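Local coordinates for protein MmeI (Methylophilus methylotrophus, PDB 5HR4) that acts as a Type IIL restriction-modification enzyme that binds DNA and probably methylates adenine at N6 using S-adenosyl-L-methionine, at residues V179-H184 and P265-Q270; E187-R192 and T231-L236; S878-K883 and I892-E897. All blocks are in the same frame, centred on the assembly; numbering follows the deposited sequence.

Interaction 1 of 3, residues V179-H184 and P265-Q270; sequences VGYEGH and PLPPAQ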
ATOM      1  N   VAL A 179      16.841  23.569 -16.321  1.00 35.12           N
ATOM      2  CA  VAL A 179      17.773  24.644 -16.662  1.00 36.38           C
ATOM      3  C   VAL A 179      18.762  24.881 -15.527  1.00 31.84           C
ATOM      4  O   VAL A 179      19.564  25.819 -15.586  1.00 34.74           O
ATOM      5  CB  VAL A 179      17.045  25.954 -17.021  1.00 38.26           C
ATOM      6  CG1 VAL A 179      15.906  25.680 -17.988  1.00 38.46           C
ATOM      7  CG2 VAL A 179      16.561  26.694 -15.757  1.00 38.01           C
ATOM      8  N   GLY A 180      18.710  24.039 -14.494  1.00 32.58           N
ATOM      9  CA  GLY A 180      19.670  24.067 -13.407  1.00 30.92           C
ATOM     10  C   GLY A 180      19.217  24.758 -12.139  1.00 37.33           C
ATOM     11  O   GLY A 180      20.054  25.013 -11.261  1.00 33.34           O
ATOM     12  N   TYR A 181      17.927  25.092 -12.022  1.00 39.86           N
ATOM     13  CA  TYR A 181      17.380  25.637 -10.781  1.00 27.87           C
ATOM     14  C   TYR A 181      16.842  24.461  -9.985  1.00 32.54           C
ATOM     15  O   TYR A 181      15.670  24.090 -10.070  1.00 39.67           O
ATOM     16  CB  TYR A 181      16.319  26.680 -11.055  1.00 31.89           C
ATOM     17  CG  TYR A 181      16.101  27.575  -9.862  1.00 34.22           C
ATOM     18  CD1 TYR A 181      16.832  28.745  -9.721  1.00 27.08           C
ATOM     19  CD2 TYR A 181      15.172  27.246  -8.873  1.00 29.18           C
ATOM     20  CE1 TYR A 181      16.661  29.562  -8.644  1.00 29.39           C
ATOM     21  CE2 TYR A 181      14.987  28.065  -7.780  1.00 31.13           C
ATOM     22  CZ  TYR A 181      15.738  29.227  -7.671  1.00 32.19           C
ATOM     23  OH  TYR A 181      15.576  30.070  -6.597  1.00 31.48           O
ATOM     24  N   GLU A 182      17.724  23.874  -9.197  1.00 32.93           N
ATOM     25  CA  GLU A 182      17.589  22.535  -8.657  1.00 31.07           C
ATOM     26  C   GLU A 182      17.554  22.618  -7.144  1.00 24.20           C
ATOM     27  O   GLU A 182      17.891  23.638  -6.554  1.00 28.87           O
ATOM     28  CB  GLU A 182      18.772  21.658  -9.111  1.00 27.77           C
ATOM     29  N   GLY A 183      17.177  21.518  -6.512  1.00 25.21           N
ATOM     30  CA  GLY A 183      17.402  21.434  -5.086  1.00 21.99           C
ATOM     31  C   GLY A 183      16.460  22.291  -4.244  1.00 34.77           C
ATOM     32  O   GLY A 183      15.315  22.599  -4.615  1.00 33.77           O
ATOM     33  N   HIS A 184      16.982  22.672  -3.076  1.00 34.41           N
ATOM     34  CA  HIS A 184      16.216  23.376  -2.056  1.00 30.71           C
ATOM     35  C   HIS A 184      15.587  24.653  -2.598  1.00 31.73           C
ATOM     36  O   HIS A 184      14.412  24.933  -2.333  1.00 33.47           O
ATOM     37  CB  HIS A 184      17.124  23.690  -0.864  1.00 29.96           C
ATOM     38  CG  HIS A 184      16.439  24.445   0.228  1.00 34.72           C
ATOM     39  ND1 HIS A 184      15.434  23.894   0.992  1.00 31.29           N
ATOM     40  CD2 HIS A 184      16.604  25.714   0.677  1.00 33.93           C
ATOM     41  CE1 HIS A 184      15.018  24.786   1.875  1.00 33.88           C
ATOM     42  NE2 HIS A 184      15.709  25.900   1.703  1.00 28.71           N
ATOM     43  N   PRO A 265      16.219  34.255   1.673  1.00 40.35           N
ATOM     44  CA  PRO A 265      16.480  34.767   0.325  1.00 39.43           C
ATOM     45  C   PRO A 265      16.885  33.619  -0.596  1.00 34.14           C
ATOM     46  O   PRO A 265      17.542  32.662  -0.177  1.00 36.01           O
ATOM     47  CB  PRO A 265      17.629  35.762   0.546  1.00 31.48           C
ATOM     48  CG  PRO A 265      18.392  35.154   1.676  1.00 29.51           C
ATOM     49  CD  PRO A 265      17.319  34.589   2.603  1.00 34.77           C
ATOM     50  N   LEU A 266      16.476  33.717  -1.855  1.00 30.56           N
ATOM     51  CA  LEU A 266      16.677  32.640  -2.804  1.00 33.09           C
ATOM     52  C   LEU A 266      17.384  33.193  -4.026  1.00 32.20           C
ATOM     53  O   LEU A 266      17.106  34.332  -4.434  1.00 30.99           O
ATOM     54  CB  LEU A 266      15.346  32.011  -3.250  1.00 28.20           C
ATOM     55  CG  LEU A 266      14.700  30.989  -2.332  1.00 29.61           C
ATOM     56  CD1 LEU A 266      13.371  30.527  -2.926  1.00 32.12           C
ATOM     57  CD2 LEU A 266      15.633  29.804  -2.077  1.00 26.29           C
ATOM     58  N   PRO A 267      18.275  32.417  -4.639  1.00 31.32           N
ATOM     59  CA  PRO A 267      18.854  32.830  -5.910  1.00 30.08           C
ATOM     60  C   PRO A 267      17.749  33.109  -6.907  1.00 29.78           C
ATOM     61  O   PRO A 267      16.705  32.439  -6.878  1.00 31.86           O
ATOM     62  CB  PRO A 267      19.700  31.618  -6.334  1.00 27.82           C
ATOM     63  CG  PRO A 267      19.169  30.476  -5.551  1.00 26.98           C
ATOM     64  CD  PRO A 267      18.670  31.048  -4.264  1.00 29.04           C
ATOM     65  N   PRO A 268      17.916  34.113  -7.765  1.00 31.15           N
ATOM     66  CA  PRO A 268      16.916  34.363  -8.810  1.00 27.32           C
ATOM     67  C   PRO A 268      16.996  33.316  -9.910  1.00 31.35           C
ATOM     68  O   PRO A 268      18.072  32.810 -10.244  1.00 40.69           O
ATOM     69  CB  PRO A 268      17.287  35.751  -9.334  1.00 27.87           C
ATOM     70  CG  PRO A 268      18.793  35.828  -9.104  1.00 32.48           C
ATOM     71  CD  PRO A 268      19.098  34.992  -7.882  1.00 28.94           C
ATOM     72  N   ALA A 269      15.836  32.979 -10.462  1.00 33.08           N
ATOM     73  CA  ALA A 269      15.715  31.969 -11.503  1.00 31.83           C
ATOM     74  C   ALA A 269      15.802  32.652 -12.868  1.00 37.50           C
ATOM     75  O   ALA A 269      16.298  33.779 -12.981  1.00 34.87           O
ATOM     76  CB  ALA A 269      14.396  31.196 -11.342  1.00 31.77           C
ATOM     77  N   GLN A 270      15.317  31.978 -13.913  1.00 37.83           N
ATOM     78  CA  GLN A 270      15.259  32.560 -15.247  1.00 34.55           C
ATOM     79  C   GLN A 270      14.124  31.906 -16.016  1.00 37.27           C
ATOM     80  O   GLN A 270      13.971  30.682 -15.980  1.00 32.71           O
ATOM     81  CB  GLN A 270      16.583  32.398 -16.002  1.00 32.63           C
ATOM     82  CG  GLN A 270      16.587  33.070 -17.371  1.00 34.93           C
ATOM     83  CD  GLN A 270      16.440  34.589 -17.308  1.00 42.78           C
ATOM     84  OE1 GLN A 270      15.896  35.147 -16.356  1.00 52.96           O
ATOM     85  NE2 GLN A 270      16.940  35.267 -18.330  1.00 48.31           N
TER
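Tyr-181 carries this contact, reaching from the turn between helix 163-178 and helix 183-200 to the irregular, proline-rich run that holds Pro-267 and Ala-269. The first segment starts by ending a helix: Gly-180 has a positive phi of 100°, and two bonds back into the last turn identify a Schellman motif just ahead of the tyrosine. At Tyr-181 the ring leaves the backbone with CG opposite N (chi1 -160°), and its phenol end arrives at the second segment. There OH donates a hydrogen bond to Pro-267 O at 2.6 Å, the donor tilted 21° from the carbonyl plane. This oxygen lies at the edge of the ring, near its plane. Over one face sits CB of Ala-269, 4.1 Å from the Tyr-181 centroid and shifted toward the CD1-CE1 side of the rim, which makes a CH-pi contact. Pro-267 CG lies 4.1 Å from Tyr-181 CE1. Further on, His-184 bonds through NE2 to Glu-264, the residue just before the second segment, and through ND1 to Glu-416. The chemistry is thus a largely apolar seat with one directional bond: the buried tyrosine has its hydroxyl satisfied by a main-chain carbonyl, and face packing and the bond at the edge, with Leu-176 and the edge-to-face Tyr-189 as further packing, together probably limit the tilt of the ring.

Interaction 2 of 3, residues E187-R192 and T231-L236; sequences ELYLVR and TLFYVL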
ATOM      1  N   GLU A 187      12.438  23.626  -4.721  1.00 29.18           N
ATOM      2  CA  GLU A 187      11.288  23.183  -3.945  1.00 27.10           C
ATOM      3  C   GLU A 187      10.583  24.349  -3.269  1.00 35.42           C
ATOM      4  O   GLU A 187       9.346  24.417  -3.262  1.00 36.49           O
ATOM      5  CB  GLU A 187      11.716  22.163  -2.891  1.00 30.56           C
ATOM      6  CG  GLU A 187      12.775  21.156  -3.311  1.00 29.66           C
ATOM      7  CD  GLU A 187      12.410  20.336  -4.547  1.00 36.19           C
ATOM      8  OE1 GLU A 187      13.286  19.579  -5.045  1.00 41.20           O
ATOM      9  OE2 GLU A 187      11.259  20.454  -5.031  1.00 35.09           O
ATOM     10  N   LEU A 188      11.347  25.269  -2.672  1.00 33.94           N
ATOM     11  CA  LEU A 188      10.720  26.379  -1.966  1.00 27.38           C
ATOM     12  C   LEU A 188      10.278  27.482  -2.919  1.00 31.88           C
ATOM     13  O   LEU A 188       9.277  28.160  -2.648  1.00 33.71           O
ATOM     14  CB  LEU A 188      11.671  26.916  -0.903  1.00 32.43           C
ATOM     15  CG  LEU A 188      11.426  28.197  -0.093  1.00 29.21           C
ATOM     16  CD1 LEU A 188      10.043  28.269   0.517  1.00 35.44           C
ATOM     17  CD2 LEU A 188      12.457  28.237   0.995  1.00 33.26           C
ATOM     18  N   TYR A 189      10.988  27.679  -4.032  1.00 30.38           N
ATOM     19  CA  TYR A 189      10.498  28.602  -5.053  1.00 28.93           C
ATOM     20  C   TYR A 189       9.084  28.229  -5.465  1.00 33.46           C
ATOM     21  O   TYR A 189       8.185  29.076  -5.505  1.00 36.92           O
ATOM     22  CB  TYR A 189      11.424  28.581  -6.265  1.00 32.14           C
ATOM     23  CG  TYR A 189      11.368  29.809  -7.154  1.00 32.26           C
ATOM     24  CD1 TYR A 189      10.430  29.910  -8.170  1.00 29.57           C
ATOM     25  CD2 TYR A 189      12.286  30.846  -7.001  1.00 24.64           C
ATOM     26  CE1 TYR A 189      10.379  31.018  -8.996  1.00 28.89           C
ATOM     27  CE2 TYR A 189      12.240  31.958  -7.815  1.00 26.22           C
ATOM     28  CZ  TYR A 189      11.283  32.049  -8.813  1.00 29.70           C
ATOM     29  OH  TYR A 189      11.243  33.163  -9.643  1.00 28.31           O
ATOM     30  N   LEU A 190       8.857  26.941  -5.722  1.00 33.31           N
ATOM     31  CA  LEU A 190       7.599  26.515  -6.325  1.00 30.44           C
ATOM     32  C   LEU A 190       6.466  26.578  -5.310  1.00 33.91           C
ATOM     33  O   LEU A 190       5.390  27.130  -5.577  1.00 32.56           O
ATOM     34  CB  LEU A 190       7.759  25.104  -6.882  1.00 30.74           C
ATOM     35  CG  LEU A 190       6.725  24.726  -7.942  1.00 43.90           C
ATOM     36  CD1 LEU A 190       7.140  25.226  -9.336  1.00 39.38           C
ATOM     37  CD2 LEU A 190       6.480  23.228  -7.927  1.00 45.45           C
ATOM     38  N   VAL A 191       6.709  26.040  -4.120  1.00 33.70           N
ATOM     39  CA  VAL A 191       5.744  26.141  -3.036  1.00 29.42           C
ATOM     40  C   VAL A 191       5.428  27.605  -2.697  1.00 30.88           C
ATOM     41  O   VAL A 191       4.294  27.932  -2.331  1.00 35.02           O
ATOM     42  CB  VAL A 191       6.297  25.341  -1.841  1.00 36.17           C
ATOM     43  CG1 VAL A 191       6.568  26.234  -0.631  1.00 31.33           C
ATOM     44  CG2 VAL A 191       5.404  24.135  -1.519  1.00 32.27           C
ATOM     45  N   ARG A 192       6.389  28.516  -2.844  1.00 30.62           N
ATOM     46  CA  ARG A 192       6.054  29.934  -2.738  1.00 30.79           C
ATOM     47  C   ARG A 192       5.082  30.366  -3.836  1.00 33.69           C
ATOM     48  O   ARG A 192       4.054  30.993  -3.550  1.00 32.75           O
ATOM     49  CB  ARG A 192       7.318  30.787  -2.770  1.00 33.61           C
ATOM     50  CG  ARG A 192       8.080  30.802  -1.450  1.00 33.72           C
ATOM     51  CD  ARG A 192       9.496  31.313  -1.665  1.00 30.18           C
ATOM     52  NE  ARG A 192      10.199  31.512  -0.406  1.00 29.94           N
ATOM     53  CZ  ARG A 192      11.195  32.376  -0.242  1.00 29.93           C
ATOM     54  NH1 ARG A 192      11.594  33.124  -1.264  1.00 27.30           N
ATOM     55  NH2 ARG A 192      11.774  32.510   0.946  1.00 29.30           N
ATOM     56  N   THR A 231      12.083  40.216  -6.143  1.00 29.94           N
ATOM     57  CA  THR A 231      11.704  41.357  -5.305  1.00 34.96           C
ATOM     58  C   THR A 231      10.354  41.123  -4.650  1.00 31.89           C
ATOM     59  O   THR A 231      10.136  41.529  -3.500  1.00 32.36           O
ATOM     60  CB  THR A 231      11.659  42.660  -6.112  1.00 36.19           C
ATOM     61  OG1 THR A 231      12.901  42.874  -6.790  1.00 38.15           O
ATOM     62  CG2 THR A 231      11.411  43.843  -5.186  1.00 32.18           C
ATOM     63  N   LEU A 232       9.428  40.488  -5.369  1.00 30.07           N
ATOM     64  CA  LEU A 232       8.154  40.141  -4.755  1.00 29.19           C
ATOM     65  C   LEU A 232       8.388  39.284  -3.521  1.00 32.44           C
ATOM     66  O   LEU A 232       7.889  39.595  -2.430  1.00 33.15           O
ATOM     67  CB  LEU A 232       7.249  39.437  -5.762  1.00 27.20           C
ATOM     68  CG  LEU A 232       5.897  38.905  -5.254  1.00 30.40           C
ATOM     69  CD1 LEU A 232       4.982  39.970  -4.616  1.00 24.02           C
ATOM     70  CD2 LEU A 232       5.190  38.219  -6.382  1.00 26.87           C
ATOM     71  N   PHE A 233       9.214  38.242  -3.654  1.00 29.16           N
ATOM     72  CA  PHE A 233       9.521  37.409  -2.495  1.00 29.74           C
ATOM     73  C   PHE A 233      10.128  38.220  -1.367  1.00 33.08           C
ATOM     74  O   PHE A 233       9.922  37.893  -0.193  1.00 37.93           O
ATOM     75  CB  PHE A 233      10.471  36.278  -2.863  1.00 28.70           C
ATOM     76  CG  PHE A 233       9.845  35.199  -3.694  1.00 29.17           C
ATOM     77  CD1 PHE A 233       8.463  35.112  -3.834  1.00 32.29           C
ATOM     78  CD2 PHE A 233      10.636  34.261  -4.319  1.00 24.85           C
ATOM     79  CE1 PHE A 233       7.891  34.105  -4.592  1.00 30.42           C
ATOM     80  CE2 PHE A 233      10.069  33.252  -5.076  1.00 31.27           C
ATOM     81  CZ  PHE A 233       8.697  33.171  -5.209  1.00 29.08           C
ATOM     82  N   TYR A 234      10.878  39.275  -1.684  1.00 30.12           N
ATOM     83  CA  TYR A 234      11.423  40.077  -0.598  1.00 29.81           C
ATOM     84  C   TYR A 234      10.337  40.943   0.034  1.00 33.59           C
ATOM     85  O   TYR A 234      10.272  41.056   1.265  1.00 31.15           O
ATOM     86  CB  TYR A 234      12.612  40.926  -1.071  1.00 32.02           C
ATOM     87  CG  TYR A 234      12.898  42.073  -0.128  1.00 36.59           C
ATOM     88  CD1 TYR A 234      13.639  41.889   1.043  1.00 37.23           C
ATOM     89  CD2 TYR A 234      12.378  43.342  -0.380  1.00 38.80           C
ATOM     90  CE1 TYR A 234      13.861  42.960   1.923  1.00 38.99           C
ATOM     91  CE2 TYR A 234      12.603  44.403   0.482  1.00 37.57           C
ATOM     92  CZ  TYR A 234      13.343  44.214   1.624  1.00 37.31           C
ATOM     93  OH  TYR A 234      13.537  45.293   2.456  1.00 42.77           O
ATOM     94  N   VAL A 235       9.458  41.545  -0.781  1.00 34.16           N
ATOM     95  CA  VAL A 235       8.391  42.378  -0.225  1.00 28.54           C
ATOM     96  C   VAL A 235       7.514  41.567   0.717  1.00 30.05           C
ATOM     97  O   VAL A 235       7.290  41.960   1.868  1.00 31.92           O
ATOM     98  CB  VAL A 235       7.542  43.021  -1.334  1.00 29.15           C
ATOM     99  CG1 VAL A 235       6.280  43.630  -0.715  1.00 28.14           C
ATOM    100  CG2 VAL A 235       8.326  44.083  -2.058  1.00 28.08           C
ATOM    101  N   LEU A 236       6.996  40.427   0.245  1.00 31.02           N
ATOM    102  CA  LEU A 236       6.132  39.576   1.067  1.00 25.97           C
ATOM    103  C   LEU A 236       6.759  39.186   2.409  1.00 32.24           C
ATOM    104  O   LEU A 236       6.048  38.617   3.257  1.00 27.89           O
ATOM    105  CB  LEU A 236       5.765  38.312   0.301  1.00 23.40           C
ATOM    106  CG  LEU A 236       4.961  38.482  -0.988  1.00 27.16           C
ATOM    107  CD1 LEU A 236       4.961  37.174  -1.759  1.00 26.24           C
ATOM    108  CD2 LEU A 236       3.526  38.917  -0.676  1.00 28.07           C
TER
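Phe-233 presents one ring face to Arg-192 and its edge to Tyr-189. Over the centre of that face stands Arg-192 CD, 4.0 Å from the Phe-233 centroid, a CH-pi contact. The edge, led by CE2, points at the face of Tyr-189: CE2 of Phe-233 is 3.7 Å from CE2 of Tyr-189, the centroids are 5.2 Å apart and the planes meet at 73°, an edge-to-face pair. The guanidinium does not lie flat on the phenyl ring. Its plane is turned 80° from the ring plane, so that the NH1 edge approaches, 3.4 Å from Phe-233 CD2, and the cation-pi contact is off-centre, with Arg-192 CZ 5.0 Å from the centroid. An arginine chain extended from CG to NE lays CD across the ring and brings the guanidinium over its CG-CD2 side. There NE and NH2 bond to the carbonyls of Leu-261 and Glu-264, which satisfy those two nitrogens and probably hold the guanidinium in this turned pose. All three touching residues are buried. The contact joins helix 183-200 to helix 225-235 in the helicase spacer region; helix 259-262 packs against Arg-192 and Leu-236, while helix 416-440 meets helix 183-200 through Leu-190 and Val-191.

Interaction 3 of 3, residues S878-K883 and I892-E897; sequences SVYGFK and IAFLFE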
ATOM      1  N   SER A 878     -15.781 -35.962   8.501  1.00 46.83           N
ATOM      2  CA  SER A 878     -15.934 -37.115   9.380  1.00 50.48           C
ATOM      3  C   SER A 878     -14.597 -37.536   9.986  1.00 53.30           C
ATOM      4  O   SER A 878     -14.523 -37.861  11.177  1.00 52.29           O
ATOM      5  CB  SER A 878     -16.575 -38.269   8.613  1.00 49.93           C
ATOM      6  OG  SER A 878     -16.190 -39.514   9.167  1.00 56.95           O
ATOM      7  N   VAL A 879     -13.524 -37.529   9.190  1.00 56.10           N
ATOM      8  CA  VAL A 879     -12.220 -37.921   9.721  1.00 54.19           C
ATOM      9  C   VAL A 879     -11.802 -36.981  10.843  1.00 54.99           C
ATOM     10  O   VAL A 879     -11.196 -37.405  11.836  1.00 55.69           O
ATOM     11  CB  VAL A 879     -11.168 -37.963   8.601  1.00 54.75           C
ATOM     12  CG1 VAL A 879      -9.813 -38.291   9.181  1.00 55.37           C
ATOM     13  CG2 VAL A 879     -11.557 -38.995   7.554  1.00 58.71           C
ATOM     14  N   TYR A 880     -12.128 -35.693  10.707  1.00 54.28           N
ATOM     15  CA  TYR A 880     -11.862 -34.713  11.753  1.00 50.25           C
ATOM     16  C   TYR A 880     -12.805 -34.837  12.933  1.00 57.46           C
ATOM     17  O   TYR A 880     -12.489 -34.328  14.015  1.00 59.89           O
ATOM     18  CB  TYR A 880     -11.987 -33.287  11.206  1.00 53.98           C
ATOM     19  CG  TYR A 880     -10.766 -32.787  10.487  1.00 48.95           C
ATOM     20  CD1 TYR A 880     -10.426 -33.275   9.237  1.00 53.88           C
ATOM     21  CD2 TYR A 880      -9.958 -31.832  11.059  1.00 47.15           C
ATOM     22  CE1 TYR A 880      -9.309 -32.821   8.581  1.00 54.12           C
ATOM     23  CE2 TYR A 880      -8.845 -31.375  10.418  1.00 51.53           C
ATOM     24  CZ  TYR A 880      -8.521 -31.869   9.177  1.00 51.75           C
ATOM     25  OH  TYR A 880      -7.399 -31.411   8.532  1.00 51.42           O
ATOM     26  N   GLY A 881     -13.957 -35.477  12.750  1.00 55.69           N
ATOM     27  CA  GLY A 881     -14.993 -35.370  13.750  1.00 48.51           C
ATOM     28  C   GLY A 881     -15.585 -33.986  13.814  1.00 53.32           C
ATOM     29  O   GLY A 881     -16.057 -33.569  14.874  1.00 56.90           O
ATOM     30  N   PHE A 882     -15.570 -33.259  12.698  1.00 56.11           N
ATOM     31  CA  PHE A 882     -16.052 -31.883  12.672  1.00 55.22           C
ATOM     32  C   PHE A 882     -17.554 -31.885  12.435  1.00 55.00           C
ATOM     33  O   PHE A 882     -18.030 -32.320  11.378  1.00 54.99           O
ATOM     34  CB  PHE A 882     -15.335 -31.070  11.601  1.00 51.48           C
ATOM     35  CG  PHE A 882     -15.819 -29.653  11.505  1.00 49.27           C
ATOM     36  CD1 PHE A 882     -15.650 -28.780  12.569  1.00 49.58           C
ATOM     37  CD2 PHE A 882     -16.435 -29.195  10.350  1.00 46.25           C
ATOM     38  CE1 PHE A 882     -16.092 -27.473  12.492  1.00 46.31           C
ATOM     39  CE2 PHE A 882     -16.880 -27.892  10.257  1.00 49.40           C
ATOM     40  CZ  PHE A 882     -16.712 -27.024  11.337  1.00 47.76           C
ATOM     41  N   LYS A 883     -18.295 -31.395  13.421  1.00 59.72           N
ATOM     42  CA  LYS A 883     -19.743 -31.315  13.351  1.00 60.10           C
ATOM     43  C   LYS A 883     -20.251 -29.883  13.272  1.00 58.70           C
ATOM     44  O   LYS A 883     -21.448 -29.686  13.035  1.00 53.05           O
ATOM     45  CB  LYS A 883     -20.363 -32.025  14.562  1.00 58.97           C
ATOM     46  N   ILE A 892     -12.095 -22.348  10.195  1.00 40.76           N
ATOM     47  CA  ILE A 892     -10.813 -21.732  10.556  1.00 45.14           C
ATOM     48  C   ILE A 892     -10.513 -21.919  12.037  1.00 46.59           C
ATOM     49  O   ILE A 892      -9.425 -22.374  12.410  1.00 49.67           O
ATOM     50  CB  ILE A 892     -10.794 -20.238  10.206  1.00 40.89           C
ATOM     51  N   ALA A 893     -11.485 -21.593  12.894  1.00 47.83           N
ATOM     52  CA  ALA A 893     -11.259 -21.654  14.336  1.00 44.93           C
ATOM     53  C   ALA A 893     -11.000 -23.081  14.810  1.00 44.70           C
ATOM     54  O   ALA A 893     -10.236 -23.293  15.760  1.00 46.59           O
ATOM     55  CB  ALA A 893     -12.456 -21.046  15.066  1.00 38.26           C
ATOM     56  N   PHE A 894     -11.597 -24.068  14.143  1.00 42.75           N
ATOM     57  CA  PHE A 894     -11.431 -25.462  14.540  1.00 44.09           C
ATOM     58  C   PHE A 894     -10.087 -26.022  14.094  1.00 48.79           C
ATOM     59  O   PHE A 894      -9.430 -26.749  14.847  1.00 52.86           O
ATOM     60  CB  PHE A 894     -12.572 -26.300  13.962  1.00 47.96           C
ATOM     61  CG  PHE A 894     -12.450 -27.767  14.240  1.00 53.28           C
ATOM     62  CD1 PHE A 894     -11.695 -28.586  13.414  1.00 53.15           C
ATOM     63  CD2 PHE A 894     -13.107 -28.332  15.316  1.00 51.39           C
ATOM     64  CE1 PHE A 894     -11.587 -29.937  13.671  1.00 56.73           C
ATOM     65  CE2 PHE A 894     -13.001 -29.676  15.575  1.00 53.29           C
ATOM     66  CZ  PHE A 894     -12.245 -30.482  14.752  1.00 58.52           C
ATOM     67  N   LEU A 895      -9.675 -25.725  12.863  1.00 47.48           N
ATOM     68  CA  LEU A 895      -8.335 -26.105  12.438  1.00 44.28           C
ATOM     69  C   LEU A 895      -7.270 -25.528  13.366  1.00 45.16           C
ATOM     70  O   LEU A 895      -6.278 -26.197  13.668  1.00 48.69           O
ATOM     71  CB  LEU A 895      -8.107 -25.656  11.001  1.00 38.81           C
ATOM     72  CG  LEU A 895      -8.983 -26.437  10.031  1.00 40.40           C
ATOM     73  CD1 LEU A 895      -9.057 -25.731   8.691  1.00 40.46           C
ATOM     74  CD2 LEU A 895      -8.462 -27.858   9.882  1.00 39.98           C
ATOM     75  N   PHE A 896      -7.455 -24.294  13.844  1.00 41.56           N
ATOM     76  CA  PHE A 896      -6.415 -23.726  14.701  1.00 47.29           C
ATOM     77  C   PHE A 896      -6.378 -24.382  16.080  1.00 51.68           C
ATOM     78  O   PHE A 896      -5.310 -24.432  16.705  1.00 54.34           O
ATOM     79  CB  PHE A 896      -6.583 -22.216  14.842  1.00 42.66           C
ATOM     80  CG  PHE A 896      -5.825 -21.419  13.811  1.00 43.24           C
ATOM     81  CD1 PHE A 896      -6.383 -21.161  12.563  1.00 42.10           C
ATOM     82  CD2 PHE A 896      -4.569 -20.910  14.088  1.00 41.36           C
ATOM     83  CE1 PHE A 896      -5.710 -20.416  11.617  1.00 33.15           C
ATOM     84  CE2 PHE A 896      -3.894 -20.163  13.141  1.00 38.23           C
ATOM     85  CZ  PHE A 896      -4.467 -19.919  11.908  1.00 35.34           C
ATOM     86  N   GLU A 897      -7.516 -24.872  16.591  1.00 49.67           N
ATOM     87  CA  GLU A 897      -7.452 -25.698  17.793  1.00 48.60           C
ATOM     88  C   GLU A 897      -6.630 -26.956  17.530  1.00 50.43           C
ATOM     89  O   GLU A 897      -5.767 -27.322  18.336  1.00 52.56           O
ATOM     90  CB  GLU A 897      -8.858 -26.054  18.286  1.00 43.02           C
TER
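Phe-894 is met by two aromatic residues of the other segment, Phe-882 over a face and Tyr-880 at an edge. CD1 of Phe-882 stands above the Phe-894 ring, offset toward its rim and 3.7 Å from Phe-894 CG. With centroids 5.0 Å apart and planes at 57°, the pair is edge-to-face, though clearly short of perpendicular, and the two side chains run past each other in opposite directions. Tyr-880 comes in close to the plane of the same ring, its CD2 lying 3.6 Å from Phe-894 CE1. One position further along the tyrosine rim, CE2 of Tyr-880 touches CD2 of Leu-895 at 3.6 Å; these two side chains cross at about a right angle. No hydrogen bond links the two segments; the contact is apolar and aromatic packing.

What sets these groups in place is the end of helix 863-880. Gly-881 is the first residue to leave helical geometry, its phi positive (69°), and two bonds back into the last turn make a Schellman motif; one of the bonds of this turn runs from Gly-881 N to Ser-878 O at 2.9 Å. The reversal lets Tyr-880, still helical, and Phe-882, already in the loop, direct their CB atoms at the same partner helix. Phe-894 extends from that helix with CG opposite the backbone N (chi1 176°), which puts its ring in the corner formed by the two. The Tyr-880 hydroxyl bonds to Pro-821 O, tying the far end of its ring down.

The arrangement packs the end of helix 863-880 and its following loop on helix 888-903, two helices consecutive in the chain, within the C-terminal domain. Helix 792-801 backs it, with Met-793 against Tyr-880 and Trp-797 against Leu-895, while helix 827-845 meets Val-879 through Ile-833.

Overall arrangement
From the N-terminal side, interaction 1 opens at 179-184 and closes at 265-270, 81 residues on. Interaction 2 is nested inside that loop, joining 187-192 to 231-236. Both use helix 183-200, and their centres are 11 Å apart; they touch directly, with Tyr-181 OH 3.4 Å from Tyr-189 CD2 and Leu-266 packed on Arg-192. Together they tie helices 163-178, 183-200 and 225-235 to the run before helix 273-283. Interaction 3 comes later in series, closing a short loop of the C-terminal domain between helices 863-880 and 888-903. It lies on the opposite side of the chain's centre, about 68 Å from the other two, centre to centre.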